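PDB 6OD8: putative aspartyl-tRNA synthetase from Leishmania major, which probably catalyses the ATP-dependent attachment of L-aspartate to tRNA(Asp), as a class II aminoacyl-tRNA synthetase. Local coordinates for residues L530-M535 and S541-A546; D202-S207 and C353-F358; E186-K191 and L212-S217; S333-I338 and M475-E480. One frame throughout, in Å; residues are numbered along the deposited sequence.

Contact 1: residues L530-M535 and S541-A546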
# COMPACT_ATOMS: atom_id res chain seq x y z
N LEU A 530 0.60 -0.36 -11.78
CA LEU A 530 1.57 0.61 -11.28
C LEU A 530 2.80 0.70 -12.18
O LEU A 530 3.22 1.79 -12.58
CB LEU A 530 1.97 0.24 -9.84
CG LEU A 530 3.21 0.98 -9.31
CD1 LEU A 530 2.89 2.43 -9.14
CD2 LEU A 530 3.67 0.35 -7.97
N GLU A 531 3.42 -0.45 -12.46
CA GLU A 531 4.59 -0.48 -13.34
C GLU A 531 4.25 0.09 -14.71
O GLU A 531 5.06 0.82 -15.30
CB GLU A 531 5.11 -1.91 -13.46
CG GLU A 531 5.47 -2.54 -12.11
CD GLU A 531 4.31 -3.26 -11.42
OE1 GLU A 531 3.12 -3.01 -11.76
OE2 GLU A 531 4.60 -4.12 -10.57
N ARG A 532 3.06 -0.23 -15.25
CA ARG A 532 2.71 0.29 -16.58
C ARG A 532 2.50 1.80 -16.56
O ARG A 532 2.87 2.49 -17.51
CB ARG A 532 1.45 -0.41 -17.12
CG ARG A 532 1.71 -1.78 -17.71
CD ARG A 532 2.37 -1.67 -19.07
NE ARG A 532 1.39 -1.47 -20.14
CZ ARG A 532 1.68 -1.03 -21.37
NH1 ARG A 532 2.94 -0.73 -21.69
NH2 ARG A 532 0.72 -0.89 -22.26
N VAL A 533 1.91 2.34 -15.50
CA VAL A 533 1.75 3.79 -15.49
C VAL A 533 3.12 4.48 -15.42
O VAL A 533 3.34 5.46 -16.12
CB VAL A 533 0.76 4.23 -14.39
CG1 VAL A 533 1.41 4.34 -13.03
CG2 VAL A 533 0.10 5.55 -14.79
N VAL A 534 4.07 3.94 -14.64
CA VAL A 534 5.41 4.53 -14.60
C VAL A 534 6.07 4.41 -15.96
O VAL A 534 6.68 5.36 -16.47
CB VAL A 534 6.28 3.88 -13.49
CG1 VAL A 534 7.75 4.36 -13.60
CG2 VAL A 534 5.73 4.18 -12.13
N MET A 535 5.91 3.24 -16.60
CA MET A 535 6.51 3.02 -17.91
C MET A 535 5.95 3.98 -18.95
O MET A 535 6.71 4.63 -19.69
CB MET A 535 6.27 1.56 -18.33
CG MET A 535 6.60 1.27 -19.80
SD MET A 535 6.08 -0.39 -20.23
CE MET A 535 6.77 -0.56 -21.86
N SER A 541 11.02 1.76 -22.64
CA SER A 541 10.88 0.77 -23.70
C SER A 541 10.39 -0.59 -23.20
O SER A 541 9.95 -1.41 -24.02
CB SER A 541 12.22 0.55 -24.40
OG SER A 541 13.14 -0.01 -23.48
N ASN A 542 10.47 -0.85 -21.90
CA ASN A 542 10.22 -2.19 -21.38
C ASN A 542 9.68 -2.08 -19.97
O ASN A 542 10.29 -1.39 -19.14
CB ASN A 542 11.50 -3.05 -21.39
CG ASN A 542 11.21 -4.54 -21.27
OD1 ASN A 542 10.60 -4.99 -20.29
ND2 ASN A 542 11.58 -5.29 -22.30
N VAL A 543 8.58 -2.77 -19.69
CA VAL A 543 7.95 -2.68 -18.38
C VAL A 543 8.86 -3.21 -17.28
O VAL A 543 8.68 -2.84 -16.11
CB VAL A 543 6.60 -3.44 -18.40
CG1 VAL A 543 6.81 -4.94 -18.52
CG2 VAL A 543 5.77 -3.08 -17.16
N ARG A 544 9.83 -4.07 -17.62
CA ARG A 544 10.77 -4.58 -16.63
C ARG A 544 11.68 -3.49 -16.08
O ARG A 544 12.29 -3.68 -15.02
CB ARG A 544 11.61 -5.71 -17.23
CG ARG A 544 10.72 -6.89 -17.66
CD ARG A 544 11.40 -7.81 -18.64
NE ARG A 544 10.51 -8.91 -19.02
CZ ARG A 544 9.50 -8.79 -19.88
NH1 ARG A 544 9.23 -7.60 -20.43
NH2 ARG A 544 8.75 -9.85 -20.19
N LEU A 545 11.79 -2.35 -16.78
CA LEU A 545 12.56 -1.24 -16.22
C LEU A 545 11.85 -0.58 -15.05
O LEU A 545 12.49 0.19 -14.33
CB LEU A 545 12.84 -0.19 -17.30
CG LEU A 545 13.67 -0.70 -18.50
CD1 LEU A 545 13.85 0.38 -19.58
CD2 LEU A 545 15.05 -1.21 -18.05
N ALA A 546 10.56 -0.85 -14.85
CA ALA A 546 9.77 -0.22 -13.79
C ALA A 546 9.24 -1.23 -12.79
O ALA A 546 8.29 -0.93 -12.04
CB ALA A 546 8.62 0.59 -14.38
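Met535, Val543 and Ala546 carry this contact, in which helix 530-538 is met by the loop that follows it; the glycine-rich strand leading into Glu531 and Arg532 marks the helix as that of motif 3 in a class II synthetase. Met535 runs out fully extended, with CG anti to the backbone N (chi1 168°), and lays its slim thioether along the loop backbone. Its SD comes to 3.5 Å from Val543 CA, and its CE ends 3.7 Å from Asn542 N. Arg532, whose main partner is Glu480, also points NH1 at this sulfur in a weak bond along the guanidinium edge. Val543, a compact branched residue in the 3-10 segment, sets CG2 3.9 Å from Glu531 CB, filling the angle between that residue and Met535. Ala546 closes the other end, where a bare methyl allows the backbones to approach to 5.2 Å between Glu531 CA and Ala546 CA. Ala546 CB rests 3.7 Å from Glu531 O and 3.9 Å from Val534 CG1. Glu531 turns its carboxylate away to accept from Val312 N, while its CG lies 3.2 Å from Ala546 O, which takes a hydrogen bond from Gln224. The loop holds its own shape through an Asx turn: Asn542 OD1 accepts from Arg544 N at 2.9 Å on an in-plane lone pair, and also from Arg544 NH1.

Contact 2: residues D202-S207 and C353-F358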
# COMPACT_ATOMS: atom_id res chain seq x y z
N ASP A 202 18.51 -8.83 -19.66
CA ASP A 202 18.58 -10.01 -18.78
C ASP A 202 19.78 -9.93 -17.84
O ASP A 202 19.67 -10.29 -16.66
CB ASP A 202 18.61 -11.29 -19.61
CG ASP A 202 17.21 -11.68 -20.12
OD1 ASP A 202 16.20 -11.41 -19.41
OD2 ASP A 202 17.12 -12.23 -21.25
N THR A 203 20.94 -9.48 -18.33
CA THR A 203 22.10 -9.33 -17.45
C THR A 203 21.82 -8.29 -16.37
O THR A 203 22.19 -8.47 -15.20
CB THR A 203 23.32 -8.94 -18.29
OG1 THR A 203 23.50 -9.91 -19.31
CG2 THR A 203 24.57 -8.88 -17.42
N ARG A 204 21.14 -7.21 -16.75
CA ARG A 204 20.70 -6.19 -15.80
C ARG A 204 19.85 -6.79 -14.68
O ARG A 204 20.08 -6.52 -13.50
CB ARG A 204 19.89 -5.16 -16.57
CG ARG A 204 20.17 -3.74 -16.29
CD ARG A 204 19.26 -2.88 -17.15
NE ARG A 204 19.96 -2.30 -18.29
CZ ARG A 204 20.69 -1.20 -18.19
NH1 ARG A 204 20.80 -0.59 -17.02
NH2 ARG A 204 21.30 -0.70 -19.26
N LEU A 205 18.85 -7.59 -15.04
CA LEU A 205 17.92 -8.08 -14.03
C LEU A 205 18.54 -9.19 -13.21
O LEU A 205 18.17 -9.38 -12.05
CB LEU A 205 16.62 -8.55 -14.69
CG LEU A 205 15.91 -7.49 -15.53
CD1 LEU A 205 14.69 -8.06 -16.32
CD2 LEU A 205 15.50 -6.29 -14.68
N ASN A 206 19.51 -9.92 -13.78
CA ASN A 206 20.16 -11.01 -13.06
C ASN A 206 21.00 -10.51 -11.90
O ASN A 206 21.25 -11.30 -10.98
CB ASN A 206 21.04 -11.82 -14.01
CG ASN A 206 20.23 -12.67 -14.96
OD1 ASN A 206 19.04 -12.88 -14.76
ND2 ASN A 206 20.87 -13.16 -16.02
N SER A 207 21.47 -9.26 -11.94
CA SER A 207 22.17 -8.60 -10.82
C SER A 207 21.53 -7.23 -10.58
O SER A 207 22.17 -6.18 -10.69
CB SER A 207 23.66 -8.42 -11.08
OG SER A 207 24.29 -9.65 -11.41
N CYS A 353 15.70 10.88 -17.74
CA CYS A 353 15.75 11.39 -19.11
C CYS A 353 17.17 11.37 -19.68
O CYS A 353 17.34 11.25 -20.90
CB CYS A 353 15.18 12.81 -19.14
SG CYS A 353 14.92 13.51 -20.80
N GLN A 354 18.20 11.50 -18.83
CA GLN A 354 19.54 11.56 -19.39
C GLN A 354 19.95 10.23 -20.01
O GLN A 354 20.73 10.20 -20.97
CB GLN A 354 20.56 11.99 -18.33
CG GLN A 354 20.47 11.25 -17.00
CD GLN A 354 21.28 9.97 -16.97
OE1 GLN A 354 22.29 9.84 -17.68
NE2 GLN A 354 20.85 9.00 -16.16
N GLN A 355 19.43 9.12 -19.49
CA GLN A 355 19.68 7.83 -20.13
C GLN A 355 18.57 7.43 -21.09
O GLN A 355 18.85 6.81 -22.12
CB GLN A 355 19.85 6.73 -19.07
CG GLN A 355 20.29 5.41 -19.68
CD GLN A 355 20.67 4.36 -18.66
OE1 GLN A 355 20.78 4.63 -17.45
NE2 GLN A 355 20.91 3.13 -19.15
N TYR A 356 17.33 7.77 -20.79
CA TYR A 356 16.15 7.30 -21.52
C TYR A 356 15.34 8.53 -21.90
O TYR A 356 14.33 8.84 -21.26
CB TYR A 356 15.32 6.34 -20.66
CG TYR A 356 16.03 5.06 -20.28
CD1 TYR A 356 16.47 4.17 -21.26
CD2 TYR A 356 16.24 4.72 -18.95
CE1 TYR A 356 17.11 2.98 -20.92
CE2 TYR A 356 16.88 3.55 -18.59
CZ TYR A 356 17.31 2.68 -19.58
OH TYR A 356 17.93 1.50 -19.23
N PRO A 357 15.78 9.27 -22.92
CA PRO A 357 15.16 10.56 -23.22
C PRO A 357 13.68 10.41 -23.53
O PRO A 357 13.25 9.47 -24.21
CB PRO A 357 15.93 11.05 -24.45
CG PRO A 357 17.24 10.35 -24.38
CD PRO A 357 16.96 9.01 -23.77
N PHE A 358 12.90 11.34 -22.99
CA PHE A 358 11.46 11.34 -23.24
C PHE A 358 10.97 12.78 -23.27
O PHE A 358 11.56 13.66 -22.64
CB PHE A 358 10.69 10.55 -22.18
CG PHE A 358 10.85 11.08 -20.77
CD1 PHE A 358 11.93 10.69 -19.98
CD2 PHE A 358 9.90 11.93 -20.22
CE1 PHE A 358 12.07 11.14 -18.66
CE2 PHE A 358 10.02 12.39 -18.91
CZ PHE A 358 11.13 11.99 -18.13
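Tyr356 places its hydroxyl over one face of the Arg204 guanidinium, with OH 3.9 Å above the centre of that plane. The two side chains reach each other from opposite directions. Within the class II catalytic region they join helix 201-206, which carries Arg204, to the loop between helices 346-353 and 367-373, beside the start of helix 215-237. Because ring and guanidinium are turned 63° apart, the oxygen alone overlies the cation and the pair is not a stack. Gln355, the neighbour of Tyr356, comes in obliquely, its NE2 3.9 Å from Arg204 NH2 and its amide plane 51° from the guanidinium. With CG anti to the backbone N (chi1 -173°) and an extended chain beyond, Gln355 reaches across at full length; on the way its CG covers the centre of one face of the Tyr356 ring, 3.9 Å above it. The loop side chains are thus packed on each other before they meet the arginine, and both also touch Ala216 of helix 215-237.

Both polar ends are donors: Gln355 NE2 and Arg204 NH1 converge on Ala188 O of helix 185-189. Arg204 NH1 also forms a salt bridge with Asp211. Long side chains are needed here, since the nearest CA atoms, those of Arg204 and Gln355, are 14.7 Å apart. The chemistry implies a meeting mediated by third parties: the shared carbonyl brings the two N-H groups together and probably offsets the cost, the Asp211 carboxylate probably balances the charge, and the tyrosine oxygen may add a mildly favourable dipole.

Contact 3: residues E186-K191 and L212-S217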
# COMPACT_ATOMS: atom_id res chain seq x y z
N GLU A 186 29.15 2.44 -15.47
CA GLU A 186 29.31 3.19 -16.71
C GLU A 186 28.55 2.53 -17.86
O GLU A 186 27.79 3.19 -18.57
CB GLU A 186 30.80 3.30 -17.04
CG GLU A 186 31.60 4.14 -16.03
CD GLU A 186 31.88 3.45 -14.68
OE1 GLU A 186 31.69 2.22 -14.53
OE2 GLU A 186 32.32 4.16 -13.75
N ASP A 187 28.76 1.23 -18.06
CA ASP A 187 28.11 0.55 -19.17
C ASP A 187 26.61 0.47 -18.95
O ASP A 187 25.82 0.66 -19.89
CB ASP A 187 28.71 -0.84 -19.35
CG ASP A 187 30.12 -0.81 -19.90
OD1 ASP A 187 30.64 0.27 -20.26
OD2 ASP A 187 30.73 -1.90 -19.96
N ALA A 188 26.18 0.19 -17.71
CA ALA A 188 24.76 0.07 -17.41
C ALA A 188 24.03 1.40 -17.52
O ALA A 188 22.80 1.40 -17.66
CB ALA A 188 24.57 -0.52 -16.01
N SER A 189 24.77 2.52 -17.51
CA SER A 189 24.20 3.86 -17.58
C SER A 189 24.20 4.45 -18.98
O SER A 189 23.62 5.52 -19.19
CB SER A 189 24.97 4.82 -16.66
OG SER A 189 24.77 4.47 -15.30
N ARG A 190 24.84 3.78 -19.93
CA ARG A 190 25.03 4.34 -21.26
C ARG A 190 23.71 4.34 -22.05
O ARG A 190 22.95 3.37 -22.00
CB ARG A 190 26.11 3.55 -21.99
CG ARG A 190 26.42 4.04 -23.39
CD ARG A 190 27.71 3.46 -23.93
NE ARG A 190 28.87 4.03 -23.27
CZ ARG A 190 29.64 3.39 -22.40
NH1 ARG A 190 29.38 2.12 -22.09
NH2 ARG A 190 30.67 4.00 -21.84
N LYS A 191 23.45 5.45 -22.74
CA LYS A 191 22.29 5.54 -23.63
C LYS A 191 22.41 4.53 -24.76
O LYS A 191 23.51 4.31 -25.29
CB LYS A 191 22.16 6.95 -24.23
CG LYS A 191 22.03 8.09 -23.23
CD LYS A 191 22.09 9.44 -23.92
CE LYS A 191 20.92 9.64 -24.87
NZ LYS A 191 21.05 10.90 -25.65
N LEU A 212 20.37 -1.15 -9.90
CA LEU A 212 19.61 -0.12 -9.20
C LEU A 212 20.49 1.06 -8.80
O LEU A 212 19.97 2.12 -8.49
CB LEU A 212 18.92 -0.70 -7.95
CG LEU A 212 17.75 -1.67 -8.17
CD1 LEU A 212 17.36 -2.39 -6.87
CD2 LEU A 212 16.54 -0.93 -8.76
N ARG A 213 21.82 0.88 -8.77
CA ARG A 213 22.72 1.95 -8.38
C ARG A 213 22.87 3.02 -9.45
O ARG A 213 23.41 4.09 -9.15
CB ARG A 213 24.11 1.36 -8.04
CG ARG A 213 24.05 0.28 -6.96
CD ARG A 213 25.41 -0.42 -6.77
NE ARG A 213 25.21 -1.66 -6.01
CZ ARG A 213 26.17 -2.46 -5.59
NH1 ARG A 213 27.45 -2.18 -5.83
NH2 ARG A 213 25.84 -3.55 -4.91
N THR A 214 22.44 2.77 -10.69
CA THR A 214 22.54 3.76 -11.74
C THR A 214 21.54 4.89 -11.49
O THR A 214 20.54 4.73 -10.79
CB THR A 214 22.28 3.15 -13.13
OG1 THR A 214 20.93 2.70 -13.21
CG2 THR A 214 23.23 1.96 -13.40
N LEU A 215 21.85 6.07 -12.06
CA LEU A 215 20.99 7.23 -11.86
C LEU A 215 19.58 6.96 -12.33
O LEU A 215 18.61 7.20 -11.59
CB LEU A 215 21.55 8.45 -12.61
CG LEU A 215 22.84 9.08 -12.10
CD1 LEU A 215 23.30 10.18 -13.07
CD2 LEU A 215 22.60 9.64 -10.74
N ALA A 216 19.43 6.47 -13.56
CA ALA A 216 18.09 6.32 -14.14
C ALA A 216 17.29 5.26 -13.41
O ALA A 216 16.11 5.46 -13.09
CB ALA A 216 18.19 5.99 -15.64
N SER A 217 17.90 4.10 -13.14
CA SER A 217 17.16 3.03 -12.48
C SER A 217 16.73 3.45 -11.07
O SER A 217 15.57 3.29 -10.68
CB SER A 217 18.02 1.75 -12.49
OG SER A 217 17.31 0.63 -12.00
O HOH W 1 24.22 6.26 -13.65
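Thr214, the N-cap residue of helix 215-237, turns its methyl CG2 against Ala188 and Ser189 of helix 185-189. The two branches of the threonine divide the work. OG1 takes the position between backbone N and carbonyl carbon (chi1 66°), where it accepts a weak capping bond from Ser217 N at 3.3 Å and is also hydrogen-bonded to Asp211 O. CG2 is thereby directed outward, 3.8 Å from Ala188 CB and 3.5 Å from Ser189 OG. A beta-branched residue with one polar and one apolar arm fits a helix start that must also pack on a neighbour, and the small side chains facing it let the backbones come within 6.1 Å between Ser189 CA and Thr214 CA. Ser189 lies alongside the methyl, its OG placed beside its own backbone N, where it reaches back to Leu185 O in a hydrogen bond. The first turn of helix 215-237 still has backbone N-H groups to satisfy, and a water serves one of them: it accepts from Leu215 N at 2.9 Å and is hydrogen-bonded to Ser189 OG (2.5 Å), bridging the two segments.

Contact 4: residues S333-I338 and M475-E480. With EDO (1,2-ethanediol), chain H.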
# COMPACT_ATOMS: atom_id res chain seq x y z
N SER A 333 -9.61 13.26 -11.90
CA SER A 333 -9.02 14.11 -10.86
C SER A 333 -7.84 13.42 -10.21
O SER A 333 -6.84 14.06 -9.87
CB SER A 333 -10.07 14.47 -9.81
OG SER A 333 -11.15 15.20 -10.38
N LEU A 334 -7.93 12.09 -10.06
CA LEU A 334 -6.83 11.31 -9.47
C LEU A 334 -5.60 11.38 -10.36
O LEU A 334 -4.48 11.61 -9.88
CB LEU A 334 -7.28 9.86 -9.27
CG LEU A 334 -6.21 8.81 -9.03
CD1 LEU A 334 -5.57 9.04 -7.67
CD2 LEU A 334 -6.78 7.39 -9.10
N PHE A 335 -5.77 11.16 -11.66
CA PHE A 335 -4.61 11.22 -12.54
C PHE A 335 -4.05 12.64 -12.61
O PHE A 335 -2.84 12.82 -12.64
CB PHE A 335 -4.96 10.69 -13.94
CG PHE A 335 -4.77 9.18 -14.10
CD1 PHE A 335 -3.51 8.65 -14.35
CD2 PHE A 335 -5.84 8.32 -14.00
CE1 PHE A 335 -3.32 7.28 -14.48
CE2 PHE A 335 -5.67 6.94 -14.14
CZ PHE A 335 -4.41 6.43 -14.40
N ASN A 336 -4.93 13.65 -12.65
CA ASN A 336 -4.45 15.03 -12.65
C ASN A 336 -3.58 15.29 -11.43
O ASN A 336 -2.48 15.84 -11.55
CB ASN A 336 -5.64 16.00 -12.66
CG ASN A 336 -5.22 17.45 -12.82
OD1 ASN A 336 -4.46 17.80 -13.72
ND2 ASN A 336 -5.71 18.29 -11.94
N TYR A 337 -4.06 14.88 -10.25
CA TYR A 337 -3.31 15.08 -9.01
C TYR A 337 -1.94 14.43 -9.09
O TYR A 337 -0.93 15.04 -8.71
CB TYR A 337 -4.14 14.47 -7.87
CG TYR A 337 -3.56 14.56 -6.46
CD1 TYR A 337 -3.96 15.57 -5.59
CD2 TYR A 337 -2.68 13.59 -5.98
CE1 TYR A 337 -3.46 15.64 -4.28
CE2 TYR A 337 -2.17 13.65 -4.68
CZ TYR A 337 -2.57 14.69 -3.83
OH TYR A 337 -2.08 14.75 -2.53
N ILE A 338 -1.89 13.18 -9.55
CA ILE A 338 -0.62 12.45 -9.63
C ILE A 338 0.34 13.14 -10.59
O ILE A 338 1.50 13.41 -10.24
CB ILE A 338 -0.89 10.98 -10.02
CG1 ILE A 338 -1.63 10.26 -8.89
CG2 ILE A 338 0.41 10.24 -10.38
CD1 ILE A 338 -2.11 8.85 -9.23
N MET A 475 -8.98 4.61 -20.36
CA MET A 475 -8.01 5.70 -20.41
C MET A 475 -6.73 5.27 -21.09
O MET A 475 -6.26 4.14 -20.92
CB MET A 475 -7.63 6.21 -19.01
CG MET A 475 -8.78 6.70 -18.20
SD MET A 475 -8.22 7.24 -16.56
CE MET A 475 -9.40 8.56 -16.25
N PHE A 476 -6.13 6.20 -21.81
CA PHE A 476 -4.94 5.94 -22.60
C PHE A 476 -3.85 6.96 -22.24
O PHE A 476 -4.13 8.15 -22.09
CB PHE A 476 -5.24 6.02 -24.11
CG PHE A 476 -6.26 5.00 -24.58
CD1 PHE A 476 -5.86 3.77 -25.08
CD2 PHE A 476 -7.63 5.28 -24.51
CE1 PHE A 476 -6.79 2.83 -25.49
CE2 PHE A 476 -8.57 4.33 -24.92
CZ PHE A 476 -8.15 3.11 -25.43
N ILE A 477 -2.63 6.46 -22.12
CA ILE A 477 -1.44 7.29 -21.97
C ILE A 477 -0.50 6.94 -23.11
O ILE A 477 -0.15 5.77 -23.30
CB ILE A 477 -0.73 7.06 -20.62
CG1 ILE A 477 -1.67 7.37 -19.44
CG2 ILE A 477 0.51 7.93 -20.54
CD1 ILE A 477 -0.99 7.15 -18.06
N ARG A 478 -0.08 7.96 -23.87
CA ARG A 478 0.78 7.77 -25.04
C ARG A 478 0.26 6.64 -25.94
O ARG A 478 1.03 5.80 -26.41
CB ARG A 478 2.23 7.52 -24.63
CG ARG A 478 2.85 8.58 -23.72
CD ARG A 478 4.36 8.42 -23.69
NE ARG A 478 4.97 9.18 -22.60
CZ ARG A 478 5.44 10.42 -22.73
NH1 ARG A 478 5.36 11.05 -23.89
NH2 ARG A 478 6.01 11.04 -21.69
N GLY A 479 -1.05 6.61 -26.17
CA GLY A 479 -1.62 5.67 -27.12
C GLY A 479 -1.78 4.25 -26.61
O GLY A 479 -2.02 3.34 -27.42
N GLU A 480 -1.65 4.02 -25.31
CA GLU A 480 -1.75 2.68 -24.74
C GLU A 480 -2.68 2.70 -23.54
O GLU A 480 -2.61 3.62 -22.71
CB GLU A 480 -0.37 2.15 -24.36
CG GLU A 480 0.56 2.12 -25.57
CD GLU A 480 1.84 1.34 -25.31
OE1 GLU A 480 1.77 0.26 -24.67
OE2 GLU A 480 2.90 1.81 -25.76
C1 EDO H . -11.62 15.96 -13.96
O1 EDO H . -11.22 17.05 -13.11
C2 EDO H . -13.08 15.59 -13.73
O2 EDO H . -13.37 15.63 -12.33
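Ser333 OG is gripped twice, by a 3.0 Å hydrogen bond from O2 of an ethanediol, probably picked up from the crystallisation liquor, and by a bond with Asp329 O, on the helix that two residues later sets Phe335 against Met475 and Ile477. This is helix 325-342, packed on the mainly antiparallel sheet of the class II catalytic domain, to which strands 472-477 and 480-487 belong. Met475 and Ile477 are two residues apart on their strand and so point to the same side, towards the helix. The Phe335 ring meets both, with CE2 near Met475 and CE1 near Ile477. Met475 SD approaches obliquely, 3.5 Å from Phe335 CE2 and 50° off the ring normal: a Met-aromatic contact. Its CG lies anti to the carbonyl carbon (chi1 -59°) and the chain is straight at chi2, which carries SD to the ring; chi3 only turns CE. Phe335 CE1 lies 4.3 Å from Ile477 CD1, a looser apolar touch. Beyond it Ile477 N donates to Glu480 O at 2.9 Å, and the return bond from Glu480 N closes a type I' turn whose middle residues, Arg478 and Gly479, both have positive phi, which glycine adopts easily. All three touching residues are apolar and buried, as suits the layer between helix and sheet. Phe445 of strand 445-449 also meets the Phe335 ring, and Leu334 turns to Phe231 and Phe234 of helix 215-237.

In the fold
Contacts 2 and 3 form one cluster, their centres about 6 Å apart; they share Ala188 O, the probable acceptor for both donors of contact 2. Contact 1 links this cluster to the catalytic sheet. On one flank Arg544 CB packs 4.0 Å from Leu205 CD1 of contact 2; on another Arg532 NH2 forms a 2.9 Å salt bridge with Glu480 OE1 of contact 4, while Val533 CG2 lies 3.8 Å from both Ile477 CD1 and Phe335 CE1. Contacts 3 and 4 lie farthest apart, about 27 Å between centres. In class II synthetases motif 3, here in contact 1, borders the ATP site, as it probably does in this enzyme; contact 4 packs where the sheet meets helix 325-342.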